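Local coordinates for protein putative nucleotide-diphospho-sugar transferase (Desulfovibrio desulfuricans subsp. desulfuricans, PDB 3CGX) that probably transfers sugars from nucleotide-diphosphate donors, as a putative glycosyltransferase with a GT-A-like fold, at residues 36-47 with 108-116; 52-60 with 73-82. All coordinates share one frame; numbering follows the deposited sequence.

The two contacts illustrate how one helix can pack against a central loop with one side and a beta-alpha-beta unit with another. Contact 1 packs residues 36-47 against the loop that follows strand 105-109; contact 2 pairs strand 53-58 with the outermost strand 78-81. Their centres lie about 13 Å apart, and along the chain contact 2 is nested within the loop that contact 1 closes. Leu44 joins them, its CD1 3.8 Å from Ile56 CD1 and its CD2 3.8 Å from Leu73 CD2. Bound imidazole, probably from the crystallisation liquor, comes about 3 Å from the Asp112 side chain, and imidazole is about 6 Å from Val59's, consistent with a pocket where strands 105-109 and 53-58 end.

Contact 1. Residues 36-47 with 108-116; sequences YRHFVQDMLQGL and LMGSDIPDY
Met43, a selenomethionine, reaches from the helix into the curve of residues 109-114 and touches them with successive parts of its chain. Its CG lies 3.7 Å from Pro114 CA, its SE 3.7 Å from Ser111 CA. A bend at chi3 (73°) then swings the terminal methyl inward, where CE meets Met109 CE tip to tip at 3.6 Å and also packs on Ile113 CG1. One turn on, Leu47 slides past Met109 in the opposite direction, bringing CD2 to 4.0 Å from the selenium of that second selenomethionine.

Flanking this centre, Phe39 and Pro114 lie side by side. Pro114 CG sits over the middle of the phenyl ring, 3.7 Å from the centroid and 11° off the normal, a close-fitting CH-pi contact; Tyr36 CA approaches the opposite face nearer the rim. The carbonyl oxygen of Ser111 faces the edges of both the Phe39 and Tyr36 rings, and like that of Gly110 it is buried without a polar partner in the model.

At the polar edge, Tyr36 carries its ring with CG anti to the backbone N (chi1 174°), which brings the phenol to Ser111. Tyr36 OH donates to Ser111 OG at 2.7 Å, with the acceptor in the plane of the ring. The bond belongs to a short chain of hydrogen bonds: Tyr36 OH also pairs with Lys12 N, and Ser111 OG with Phe10 O. Asp112, which follows, forms a salt bridge with Lys20 and lies beside a bound imidazole, which may mark a pocket.

Helix 29-47 packs on the sheet, with Met43 against Phe9 of strand 5-11, Val40 against helix 65-73, and Leu47 against strand 53-58.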
loop_
_atom_site.group_PDB
_atom_site.type_symbol
_atom_site.label_atom_id
_atom_site.label_comp_id
_atom_site.label_asym_id
_atom_site.label_seq_id
_atom_site.Cartn_x
_atom_site.Cartn_y
_atom_site.Cartn_z
ATOM N N TYR A 36 -1.308 2.967 -12.593
ATOM C CA TYR A 36 -0.708 2.345 -11.403
ATOM C C TYR A 36 0.726 2.868 -11.210
ATOM O O TYR A 36 1.152 3.181 -10.094
ATOM C CB TYR A 36 -0.801 0.791 -11.459
ATOM C CG TYR A 36 -0.040 0.167 -10.297
ATOM C CD1 TYR A 36 -0.491 0.301 -8.989
ATOM C CD2 TYR A 36 1.159 -0.531 -10.515
ATOM C CE1 TYR A 36 0.250 -0.220 -7.905
ATOM C CE2 TYR A 36 1.880 -1.071 -9.453
ATOM C CZ TYR A 36 1.440 -0.899 -8.152
ATOM O OH TYR A 36 2.129 -1.393 -7.073
ATOM N N ARG A 37 1.446 3.032 -12.316
ATOM C CA ARG A 37 2.810 3.595 -12.267
ATOM C C ARG A 37 2.781 4.925 -11.541
ATOM O O ARG A 37 3.593 5.191 -10.624
ATOM C CB ARG A 37 3.368 3.709 -13.672
ATOM C CG ARG A 37 4.701 4.403 -13.778
ATOM C CD ARG A 37 5.103 4.590 -15.249
ATOM N NE ARG A 37 5.561 3.331 -15.781
ATOM C CZ ARG A 37 6.835 2.930 -15.735
ATOM N NH1 ARG A 37 7.755 3.730 -15.226
ATOM N NH2 ARG A 37 7.190 1.750 -16.236
ATOM N N HIS A 38 1.804 5.748 -11.912
ATOM C CA HIS A 38 1.644 7.057 -11.276
ATOM C C HIS A 38 1.137 6.999 -9.831
ATOM O O HIS A 38 1.496 7.901 -9.029
ATOM C CB HIS A 38 0.789 7.972 -12.155
ATOM C CG HIS A 38 1.568 8.491 -13.319
ATOM N ND1 HIS A 38 2.367 9.611 -13.220
ATOM C CD2 HIS A 38 1.807 7.958 -14.541
ATOM C CE1 HIS A 38 2.997 9.795 -14.369
ATOM N NE2 HIS A 38 2.680 8.803 -15.184
ATOM N N PHE A 39 0.345 5.986 -9.497
ATOM C CA PHE A 39 -0.113 5.810 -8.106
ATOM C C PHE A 39 1.152 5.703 -7.261
ATOM O O PHE A 39 1.301 6.356 -6.215
ATOM C CB PHE A 39 -0.879 4.522 -7.874
ATOM C CG PHE A 39 -2.292 4.479 -8.446
ATOM C CD1 PHE A 39 -2.772 5.446 -9.315
ATOM C CD2 PHE A 39 -3.088 3.375 -8.199
ATOM C CE1 PHE A 39 -4.040 5.333 -9.858
ATOM C CE2 PHE A 39 -4.378 3.261 -8.758
ATOM C CZ PHE A 39 -4.817 4.251 -9.611
ATOM N N VAL A 40 2.069 4.856 -7.735
ATOM C CA VAL A 40 3.277 4.539 -6.973
ATOM C C VAL A 40 4.197 5.758 -6.832
ATOM O O VAL A 40 4.670 6.124 -5.735
ATOM C CB VAL A 40 4.033 3.277 -7.539
ATOM C CG1 VAL A 40 5.390 3.131 -6.875
ATOM C CG2 VAL A 40 3.190 1.970 -7.351
ATOM N N GLN A 41 4.464 6.393 -7.960
ATOM C CA GLN A 41 5.250 7.634 -7.959
ATOM C C GLN A 41 4.718 8.687 -7.032
ATOM O O GLN A 41 5.464 9.307 -6.288
ATOM C CB GLN A 41 5.338 8.238 -9.362
ATOM C CG GLN A 41 6.196 7.419 -10.253
ATOM C CD GLN A 41 6.165 7.872 -11.694
ATOM O OE1 GLN A 41 6.492 7.087 -12.558
ATOM N NE2 GLN A 41 5.759 9.146 -11.967
ATOM N N ASP A 42 3.427 8.931 -7.093
ATOM C CA ASP A 42 2.834 9.938 -6.250
ATOM C C ASP A 42 2.930 9.588 -4.776
ATOM O O ASP A 42 3.260 10.458 -3.948
ATOM C CB ASP A 42 1.351 10.196 -6.600
ATOM C CG ASP A 42 1.165 10.838 -7.973
ATOM O OD1 ASP A 42 2.143 11.317 -8.535
ATOM O OD2 ASP A 42 0.036 10.808 -8.483
HETATM N N MSE A 43 2.626 8.336 -4.428
HETATM C CA MSE A 43 2.712 7.919 -3.011
HETATM C C MSE A 43 4.145 8.023 -2.490
HETATM O O MSE A 43 4.356 8.495 -1.367
HETATM C CB MSE A 43 2.153 6.509 -2.815
HETATM C CG MSE A 43 0.645 6.376 -3.097
HETATM SE SE MSE A 43 0.029 4.597 -2.790
HETATM C CE MSE A 43 0.094 4.630 -0.815
ATOM N N LEU A 44 5.106 7.625 -3.305
ATOM C CA LEU A 44 6.542 7.683 -2.944
ATOM C C LEU A 44 7.000 9.096 -2.632
ATOM O O LEU A 44 7.720 9.330 -1.643
ATOM C CB LEU A 44 7.423 7.025 -4.027
ATOM C CG LEU A 44 8.936 7.007 -3.798
ATOM C CD1 LEU A 44 9.229 6.100 -2.611
ATOM C CD2 LEU A 44 9.734 6.587 -5.092
ATOM N N GLN A 45 6.545 10.045 -3.441
ATOM C CA GLN A 45 6.868 11.438 -3.231
ATOM C C GLN A 45 6.403 11.902 -1.850
ATOM O O GLN A 45 7.142 12.596 -1.128
ATOM C CB GLN A 45 6.260 12.288 -4.362
ATOM C CG GLN A 45 6.509 13.758 -4.237
ATOM C CD GLN A 45 6.070 14.497 -5.488
ATOM O OE1 GLN A 45 5.201 14.029 -6.249
ATOM N NE2 GLN A 45 6.681 15.637 -5.725
ATOM N N GLY A 46 5.196 11.507 -1.490
ATOM C CA GLY A 46 4.631 11.770 -0.177
ATOM C C GLY A 46 5.339 11.027 0.978
ATOM O O GLY A 46 5.710 11.630 1.983
ATOM N N LEU A 47 5.569 9.727 0.816
ATOM C CA LEU A 47 6.252 8.917 1.840
ATOM C C LEU A 47 7.730 9.280 2.068
ATOM O O LEU A 47 8.188 9.302 3.223
ATOM C CB LEU A 47 6.199 7.441 1.477
ATOM C CG LEU A 47 4.786 6.849 1.451
ATOM C CD1 LEU A 47 4.884 5.387 0.951
ATOM C CD2 LEU A 47 4.078 6.985 2.851
ATOM N N LEU A 108 3.517 -1.295 7.349
ATOM C CA LEU A 108 3.541 -1.881 6.012
ATOM C C LEU A 108 2.240 -1.472 5.303
ATOM O O LEU A 108 1.150 -1.624 5.823
ATOM C CB LEU A 108 3.733 -3.404 6.115
ATOM C CG LEU A 108 3.873 -4.288 4.867
ATOM C CD1 LEU A 108 4.459 -5.675 5.278
ATOM C CD2 LEU A 108 2.555 -4.444 4.168
HETATM N N MSE A 109 2.363 -0.943 4.100
HETATM C CA MSE A 109 1.211 -0.531 3.360
HETATM C C MSE A 109 1.320 -0.836 1.909
HETATM O O MSE A 109 2.418 -0.985 1.373
HETATM C CB MSE A 109 1.047 0.966 3.544
HETATM C CG MSE A 109 2.114 1.804 2.891
HETATM SE SE MSE A 109 1.897 3.681 3.556
HETATM C CE MSE A 109 0.197 4.103 2.770
ATOM N N GLY A 110 0.164 -0.897 1.269
ATOM C CA GLY A 110 0.091 -1.187 -0.150
ATOM C C GLY A 110 0.129 0.058 -1.027
ATOM O O GLY A 110 0.245 1.194 -0.552
ATOM N N SER A 111 -0.003 -0.167 -2.323
ATOM C CA SER A 111 0.203 0.904 -3.276
ATOM C C SER A 111 -1.012 1.179 -4.164
ATOM O O SER A 111 -0.867 1.739 -5.260
ATOM C CB SER A 111 1.409 0.547 -4.175
ATOM O OG SER A 111 1.383 -0.792 -4.577
ATOM N N ASP A 112 -2.184 0.813 -3.663
ATOM C CA ASP A 112 -3.463 0.956 -4.406
ATOM C C ASP A 112 -4.344 2.080 -3.867
ATOM O O ASP A 112 -5.514 2.146 -4.212
ATOM C CB ASP A 112 -4.277 -0.369 -4.309
ATOM C CG ASP A 112 -3.559 -1.522 -4.953
ATOM O OD1 ASP A 112 -3.206 -1.430 -6.159
ATOM O OD2 ASP A 112 -3.245 -2.476 -4.226
ATOM N N ILE A 113 -3.742 2.970 -3.066
ATOM C CA ILE A 113 -4.434 4.064 -2.402
ATOM C C ILE A 113 -3.737 5.394 -2.628
ATOM O O ILE A 113 -3.287 6.064 -1.646
ATOM C CB ILE A 113 -4.616 3.753 -0.847
ATOM C CG1 ILE A 113 -3.304 3.336 -0.178
ATOM C CG2 ILE A 113 -5.734 2.693 -0.607
ATOM C CD1 ILE A 113 -3.371 3.376 1.319
ATOM N N PRO A 114 -3.707 5.837 -3.902
ATOM C CA PRO A 114 -2.835 6.942 -4.281
ATOM C C PRO A 114 -3.147 8.257 -3.628
ATOM O O PRO A 114 -2.292 9.104 -3.528
ATOM C CB PRO A 114 -3.021 7.013 -5.788
ATOM C CG PRO A 114 -4.364 6.449 -6.033
ATOM C CD PRO A 114 -4.479 5.346 -5.072
ATOM N N ASP A 115 -4.377 8.440 -3.189
ATOM C CA ASP A 115 -4.768 9.706 -2.566
ATOM C C ASP A 115 -4.652 9.696 -1.037
ATOM O O ASP A 115 -5.193 10.574 -0.359
ATOM C CB ASP A 115 -6.206 10.130 -2.924
ATOM C CG ASP A 115 -7.279 9.130 -2.466
ATOM O OD1 ASP A 115 -7.031 7.911 -2.268
ATOM O OD2 ASP A 115 -8.446 9.574 -2.333
ATOM N N TYR A 116 -4.031 8.664 -0.486
ATOM C CA TYR A 116 -3.987 8.558 0.946
ATOM C C TYR A 116 -3.118 9.674 1.509
ATOM O O TYR A 116 -1.984 9.823 1.092
ATOM C CB TYR A 116 -3.396 7.235 1.391
ATOM C CG TYR A 116 -3.672 6.916 2.851
ATOM C CD1 TYR A 116 -4.936 6.483 3.258
ATOM C CD2 TYR A 116 -2.687 7.001 3.805
ATOM C CE1 TYR A 116 -5.201 6.162 4.583
ATOM C CE2 TYR A 116 -2.946 6.667 5.126
ATOM C CZ TYR A 116 -4.198 6.261 5.503
ATOM O OH TYR A 116 -4.463 5.913 6.826
#

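Contact 2. Residues 52-60 with 73-82; sequences ADLHICYVP and LGPQHMFAAQ
Tyr58 lays its ring across the neighbouring strand, with Ala81 CA over the centre of one face, 3.8 Å from the centroid. Its CG stands between the backbone N and the carbonyl carbon (chi1 62°), the rotamer that folds the ring back over the 80-81 backbone; Phe79 CB meets it at the edge, and Phe69 of helix 65-73 stacks on the ring. Beside it Ile56 and Phe79 point the same way, Ile56 CD1 placed obliquely to the phenyl ring, 3.6 Å from Phe79 CE1.

These groups share the face turned toward helix 65-73, the connecting helix of a parallel beta-alpha-beta unit in which 78-81 is the outermost strand. The ladder is regular from Ile56 onward: Ile56 N to Met78 O, Ala80 N to Ile56 O (2.9 Å), Tyr58 N to Ala80 O, and Gln82 N to Tyr58 O, the last nearly straight at 176°. Before it, a water takes over, receiving from Met78 N and donating to Leu54 O.

On the other face, selenomethionine Met78 bends at chi3 to bring its methyl to the edge of the His55 ring, CE also lying 3.3 Å from Leu54 O. Farther along, Gln82 extends alongside the Cys57-Val59 backbone: NE2 donates to Cys57 O at 3.1 Å, in the plane of its own amide but 48° out of the carbonyl plane. Pro60 crosses the Gln82 side chain at about a right angle.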
loop_
_atom_site.group_PDB
_atom_site.type_symbol
_atom_site.label_atom_id
_atom_site.label_comp_id
_atom_site.label_asym_id
_atom_site.label_seq_id
_atom_site.Cartn_x
_atom_site.Cartn_y
_atom_site.Cartn_z
ATOM N N ALA A 52 10.746 8.738 8.817
ATOM C CA ALA A 52 10.820 7.301 8.788
ATOM C C ALA A 52 11.641 6.887 7.575
ATOM O O ALA A 52 11.589 7.539 6.548
ATOM C CB ALA A 52 9.437 6.695 8.716
ATOM N N ASP A 53 12.383 5.789 7.707
ATOM C CA ASP A 53 13.083 5.195 6.584
ATOM C C ASP A 53 12.040 4.464 5.745
ATOM O O ASP A 53 11.000 3.965 6.246
ATOM C CB ASP A 53 14.154 4.188 7.038
ATOM C CG ASP A 53 15.351 4.840 7.747
ATOM O OD1 ASP A 53 15.545 6.070 7.651
ATOM O OD2 ASP A 53 16.126 4.086 8.357
ATOM N N LEU A 54 12.334 4.357 4.466
ATOM C CA LEU A 54 11.409 3.704 3.538
ATOM C C LEU A 54 12.067 2.568 2.770
ATOM O O LEU A 54 13.156 2.706 2.232
ATOM C CB LEU A 54 10.838 4.739 2.603
ATOM C CG LEU A 54 9.961 4.265 1.446
ATOM C CD1 LEU A 54 8.593 3.943 1.988
ATOM C CD2 LEU A 54 9.896 5.359 0.356
ATOM N N HIS A 55 11.421 1.410 2.820
ATOM C CA HIS A 55 11.863 0.225 2.077
ATOM C C HIS A 55 10.807 -0.142 1.086
ATOM O O HIS A 55 9.673 -0.431 1.473
ATOM C CB HIS A 55 12.075 -0.948 3.005
ATOM C CG HIS A 55 13.218 -0.752 3.945
ATOM N ND1 HIS A 55 13.758 -1.772 4.680
ATOM C CD2 HIS A 55 13.927 0.353 4.251
ATOM C CE1 HIS A 55 14.764 -1.304 5.393
ATOM N NE2 HIS A 55 14.890 -0.019 5.144
ATOM N N ILE A 56 11.187 -0.115 -0.185
ATOM C CA ILE A 56 10.285 -0.431 -1.255
ATOM C C ILE A 56 10.394 -1.922 -1.549
ATOM O O ILE A 56 11.438 -2.440 -1.991
ATOM C CB ILE A 56 10.573 0.419 -2.520
ATOM C CG1 ILE A 56 10.433 1.926 -2.222
ATOM C CG2 ILE A 56 9.666 -0.022 -3.699
ATOM C CD1 ILE A 56 11.022 2.829 -3.315
ATOM N N CYS A 57 9.306 -2.632 -1.265
ATOM C CA CYS A 57 9.271 -4.110 -1.326
ATOM C C CYS A 57 8.414 -4.572 -2.481
ATOM O O CYS A 57 7.190 -4.391 -2.464
ATOM C CB CYS A 57 8.720 -4.670 -0.002
ATOM S SG CYS A 57 9.619 -4.178 1.468
ATOM N N TYR A 58 9.072 -5.149 -3.501
ATOM C CA TYR A 58 8.431 -5.503 -4.739
ATOM C C TYR A 58 8.139 -6.990 -4.952
ATOM O O TYR A 58 8.859 -7.907 -4.526
ATOM C CB TYR A 58 9.246 -4.967 -5.915
ATOM C CG TYR A 58 10.653 -5.494 -6.057
ATOM C CD1 TYR A 58 10.907 -6.679 -6.710
ATOM C CD2 TYR A 58 11.762 -4.768 -5.566
ATOM C CE1 TYR A 58 12.170 -7.110 -6.872
ATOM C CE2 TYR A 58 13.025 -5.222 -5.714
ATOM C CZ TYR A 58 13.227 -6.392 -6.359
ATOM O OH TYR A 58 14.516 -6.859 -6.542
ATOM N N VAL A 59 7.026 -7.199 -5.618
ATOM C CA VAL A 59 6.585 -8.512 -5.961
ATOM C C VAL A 59 7.716 -9.158 -6.766
ATOM O O VAL A 59 8.222 -8.557 -7.746
ATOM C CB VAL A 59 5.267 -8.496 -6.747
ATOM C CG1 VAL A 59 4.914 -9.862 -7.334
ATOM C CG2 VAL A 59 4.106 -7.971 -5.839
ATOM N N PRO A 60 8.115 -10.377 -6.359
ATOM C CA PRO A 60 9.218 -11.021 -7.029
ATOM C C PRO A 60 8.914 -11.388 -8.454
ATOM O O PRO A 60 7.769 -11.664 -8.833
ATOM C CB PRO A 60 9.464 -12.270 -6.182
ATOM C CG PRO A 60 8.337 -12.470 -5.400
ATOM C CD PRO A 60 7.673 -11.164 -5.188
ATOM N N LEU A 73 12.204 4.485 -10.226
ATOM C CA LEU A 73 12.042 5.293 -8.991
ATOM C C LEU A 73 13.327 5.952 -8.470
ATOM O O LEU A 73 13.265 6.851 -7.656
ATOM C CB LEU A 73 11.370 4.449 -7.904
ATOM C CG LEU A 73 9.995 3.931 -8.322
ATOM C CD1 LEU A 73 9.448 2.932 -7.329
ATOM C CD2 LEU A 73 9.012 5.121 -8.471
ATOM N N GLY A 74 14.480 5.571 -8.991
ATOM C CA GLY A 74 15.734 6.221 -8.618
ATOM C C GLY A 74 16.675 5.320 -7.872
ATOM O O GLY A 74 16.239 4.483 -7.077
ATOM N N PRO A 75 17.969 5.524 -8.083
ATOM C CA PRO A 75 18.956 4.647 -7.486
ATOM C C PRO A 75 19.213 4.898 -5.998
ATOM O O PRO A 75 19.931 4.126 -5.376
ATOM C CB PRO A 75 20.218 4.949 -8.307
ATOM C CG PRO A 75 20.054 6.430 -8.663
ATOM C CD PRO A 75 18.587 6.617 -8.861
ATOM N N GLN A 76 18.632 5.951 -5.436
ATOM C CA GLN A 76 18.964 6.339 -4.060
ATOM C C GLN A 76 18.072 5.622 -3.058
ATOM O O GLN A 76 18.335 5.643 -1.872
ATOM C CB GLN A 76 18.866 7.872 -3.854
ATOM C CG GLN A 76 17.475 8.509 -4.000
ATOM C CD GLN A 76 17.112 8.938 -5.415
ATOM O OE1 GLN A 76 17.208 8.165 -6.387
ATOM N NE2 GLN A 76 16.680 10.182 -5.539
ATOM N N HIS A 77 17.009 4.998 -3.551
ATOM C CA HIS A 77 16.010 4.328 -2.672
ATOM C C HIS A 77 16.425 2.900 -2.354
ATOM O O HIS A 77 17.266 2.279 -3.043
ATOM C CB HIS A 77 14.620 4.321 -3.336
ATOM C CG HIS A 77 14.208 5.666 -3.825
ATOM N ND1 HIS A 77 13.789 6.658 -2.972
ATOM C CD2 HIS A 77 14.259 6.220 -5.054
ATOM C CE1 HIS A 77 13.543 7.756 -3.669
ATOM N NE2 HIS A 77 13.835 7.521 -4.934
HETATM N N MSE A 78 15.867 2.401 -1.259
HETATM C CA MSE A 78 16.147 1.045 -0.803
HETATM C C MSE A 78 15.042 0.142 -1.334
HETATM O O MSE A 78 13.847 0.351 -1.070
HETATM C CB MSE A 78 16.226 0.986 0.728
HETATM C CG MSE A 78 17.348 1.819 1.249
HETATM SE SE MSE A 78 17.502 1.806 3.222
HETATM C CE MSE A 78 16.085 3.143 3.690
ATOM N N PHE A 79 15.454 -0.852 -2.112
ATOM C CA PHE A 79 14.541 -1.790 -2.743
ATOM C C PHE A 79 14.876 -3.192 -2.241
ATOM O O PHE A 79 16.038 -3.502 -2.020
ATOM C CB PHE A 79 14.691 -1.784 -4.265
ATOM C CG PHE A 79 14.452 -0.445 -4.931
ATOM C CD1 PHE A 79 13.148 -0.026 -5.218
ATOM C CD2 PHE A 79 15.506 0.342 -5.364
ATOM C CE1 PHE A 79 12.911 1.197 -5.844
ATOM C CE2 PHE A 79 15.265 1.590 -6.005
ATOM C CZ PHE A 79 13.977 1.996 -6.233
ATOM N N ALA A 80 13.847 -4.017 -2.067
ATOM C CA ALA A 80 14.012 -5.439 -1.719
ATOM C C ALA A 80 12.881 -6.221 -2.321
ATOM O O ALA A 80 11.749 -5.732 -2.362
ATOM C CB ALA A 80 14.046 -5.655 -0.199
ATOM N N ALA A 81 13.182 -7.440 -2.793
ATOM C CA ALA A 81 12.134 -8.344 -3.264
ATOM C C ALA A 81 11.336 -8.789 -2.057
ATOM O O ALA A 81 11.872 -9.009 -0.987
ATOM C CB ALA A 81 12.675 -9.591 -4.041
ATOM N N GLN A 82 10.045 -8.901 -2.252
ATOM C CA GLN A 82 9.168 -9.562 -1.295
ATOM C C GLN A 82 9.534 -11.032 -1.394
ATOM O O GLN A 82 9.864 -11.552 -2.481
ATOM C CB GLN A 82 7.695 -9.392 -1.642
ATOM C CG GLN A 82 7.120 -7.960 -1.513
ATOM C CD GLN A 82 5.668 -7.897 -1.966
ATOM O OE1 GLN A 82 4.925 -8.873 -1.780
ATOM N NE2 GLN A 82 5.240 -6.747 -2.561
HETATM O O HOH W 1 14.395 4.251 0.380
#